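Local coordinates for protein TCR alpha chain (PDB 6LIR) that forms the alpha subunit of the chicken alpha-beta T-cell receptor, pairing with the beta chain and probably recognising antigen through its immunoglobulin variable domain, at residues A[152-157]-A[166-171]. Numbering follows the deposited sequence.
Sequences TVVEVA and SYLSTY
Strand 150-156 is the outermost strand, within this chain, of a four-stranded antiparallel sheet, consistent with the immunoglobulin-like constant domain of a T-cell receptor alpha chain, and in a beta hairpin it zips onto strand 164-174. Two hydrogen-bonded pairs, Thr-152 with Leu-168 and Val-154 with Ser-166, flank the non-hydrogen-bonded pair Val-153 with Tyr-167, whose CA atoms approach to 4.4 Å. The shortest of the four backbone bonds, Thr-152 N to Leu-168 O at 2.8 Å, lies nearly along the C=O axis.

The tightest side-chain packing is that of Val-153 and Tyr-167, which run side by side. With CG1 anti to the backbone N (chi1 -158°), Val-153 lays CG2 over one face of the ring, 3.7 Å from its centroid, in a CH-pi contact. On the other face of the sheet the packing is looser: Val-154 CG2 meets Leu-168 CD1 at 3.8 Å, the two side chains crossing at about a right angle.

Pairing continues through Val-156 with Glu-164, while partly exposed Glu-155 points away from 166-171. Thr-152 and Val-154 pack on Gly-167 of the TCR beta chain and Ser-166 OG hydrogen-bonds its Arg-186, committing this face to the partner subunit, whereas a CH-pi contact packs the other within the chain.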
loop_
_atom_site.group_PDB
_atom_site.type_symbol
_atom_site.label_atom_id
_atom_site.label_comp_id
_atom_site.label_asym_id
_atom_site.label_seq_id
_atom_site.Cartn_x
_atom_site.Cartn_y
_atom_site.Cartn_z
ATOM N N THR A 152 10.649 6.918 1.499
ATOM C CA THR A 152 10.182 6.237 0.301
ATOM C C THR A 152 11.338 6.111 -0.683
ATOM O O THR A 152 12.414 6.678 -0.488
ATOM C CB THR A 152 9.023 6.986 -0.364
ATOM O OG1 THR A 152 8.213 7.608 0.639
ATOM C CG2 THR A 152 8.171 6.019 -1.151
ATOM N N VAL A 153 11.097 5.341 -1.746
ATOM C CA VAL A 153 11.998 5.220 -2.885
ATOM C C VAL A 153 11.181 5.464 -4.142
ATOM O O VAL A 153 10.076 4.931 -4.286
ATOM C CB VAL A 153 12.680 3.835 -2.961
ATOM C CG1 VAL A 153 13.958 3.914 -3.780
ATOM C CG2 VAL A 153 12.953 3.293 -1.582
ATOM N N VAL A 154 11.727 6.265 -5.058
ATOM C CA VAL A 154 11.052 6.578 -6.309
ATOM C C VAL A 154 12.046 6.408 -7.447
ATOM O O VAL A 154 13.260 6.351 -7.244
ATOM C CB VAL A 154 10.464 8.007 -6.323
ATOM C CG1 VAL A 154 9.475 8.198 -5.184
ATOM C CG2 VAL A 154 11.579 9.037 -6.244
ATOM N N GLU A 155 11.515 6.351 -8.663
ATOM C CA GLU A 155 12.331 6.288 -9.865
ATOM C C GLU A 155 11.952 7.462 -10.749
ATOM O O GLU A 155 10.764 7.730 -10.952
ATOM C CB GLU A 155 12.124 4.971 -10.619
ATOM C CG GLU A 155 12.564 3.728 -9.870
ATOM C CD GLU A 155 12.362 2.465 -10.687
ATOM O OE1 GLU A 155 13.344 1.713 -10.876
ATOM O OE2 GLU A 155 11.224 2.226 -11.141
ATOM N N VAL A 156 12.954 8.148 -11.288
ATOM C CA VAL A 156 12.753 9.279 -12.183
ATOM C C VAL A 156 13.436 8.972 -13.508
ATOM O O VAL A 156 14.557 8.454 -13.531
ATOM C CB VAL A 156 13.280 10.594 -11.576
ATOM C CG1 VAL A 156 13.027 11.765 -12.524
ATOM C CG2 VAL A 156 12.618 10.848 -10.232
ATOM N N ALA A 157 12.764 9.292 -14.611
ATOM C CA ALA A 157 13.290 9.023 -15.950
ATOM C C ALA A 157 14.172 10.186 -16.397
ATOM O O ALA A 157 13.673 11.262 -16.733
ATOM C CB ALA A 157 12.143 8.783 -16.927
ATOM N N SER A 166 16.065 6.689 -6.244
ATOM C CA SER A 166 16.582 7.558 -5.202
ATOM C C SER A 166 15.661 7.480 -3.998
ATOM O O SER A 166 14.441 7.386 -4.144
ATOM C CB SER A 166 16.696 9.012 -5.684
ATOM O OG SER A 166 15.440 9.509 -6.122
ATOM N N TYR A 167 16.257 7.527 -2.815
ATOM C CA TYR A 167 15.502 7.523 -1.577
ATOM C C TYR A 167 15.117 8.950 -1.222
ATOM O O TYR A 167 15.832 9.903 -1.542
ATOM C CB TYR A 167 16.327 6.921 -0.437
ATOM C CG TYR A 167 16.339 5.412 -0.385
ATOM C CD1 TYR A 167 17.165 4.675 -1.226
ATOM C CD2 TYR A 167 15.534 4.723 0.516
ATOM C CE1 TYR A 167 17.184 3.291 -1.173
ATOM C CE2 TYR A 167 15.549 3.347 0.578
ATOM C CZ TYR A 167 16.372 2.634 -0.271
ATOM O OH TYR A 167 16.381 1.260 -0.212
ATOM N N LEU A 168 13.989 9.084 -0.528
ATOM C CA LEU A 168 13.516 10.376 -0.057
ATOM C C LEU A 168 12.942 10.187 1.335
ATOM O O LEU A 168 12.188 9.241 1.575
ATOM C CB LEU A 168 12.433 10.962 -0.977
ATOM C CG LEU A 168 12.651 11.004 -2.488
ATOM C CD1 LEU A 168 11.350 11.360 -3.201
ATOM C CD2 LEU A 168 13.747 11.992 -2.842
ATOM N N SER A 169 13.303 11.085 2.239
ATOM C CA SER A 169 12.735 11.142 3.576
ATOM C C SER A 169 12.196 12.544 3.803
ATOM O O SER A 169 12.758 13.521 3.303
ATOM C CB SER A 169 13.768 10.773 4.655
ATOM O OG SER A 169 13.873 9.361 4.788
ATOM N N THR A 170 11.098 12.646 4.549
ATOM C CA THR A 170 10.518 13.951 4.830
ATOM C C THR A 170 9.984 13.997 6.252
ATOM O O THR A 170 9.592 12.979 6.822
ATOM C CB THR A 170 9.356 14.297 3.878
ATOM O OG1 THR A 170 8.427 13.205 3.832
ATOM C CG2 THR A 170 9.863 14.598 2.478
ATOM N N TYR A 171 9.966 15.206 6.807
ATOM C CA TYR A 171 9.298 15.497 8.064
ATOM C C TYR A 171 8.955 16.979 8.066
ATOM O O TYR A 171 9.644 17.787 7.437
ATOM C CB TYR A 171 10.131 15.097 9.295
ATOM C CG TYR A 171 11.451 15.817 9.503
ATOM C CD1 TYR A 171 11.507 17.038 10.165
ATOM C CD2 TYR A 171 12.648 15.249 9.083
ATOM C CE1 TYR A 171 12.712 17.688 10.374
ATOM C CE2 TYR A 171 13.858 15.890 9.288
ATOM C CZ TYR A 171 13.885 17.109 9.933
ATOM O OH TYR A 171 15.086 17.751 10.139
#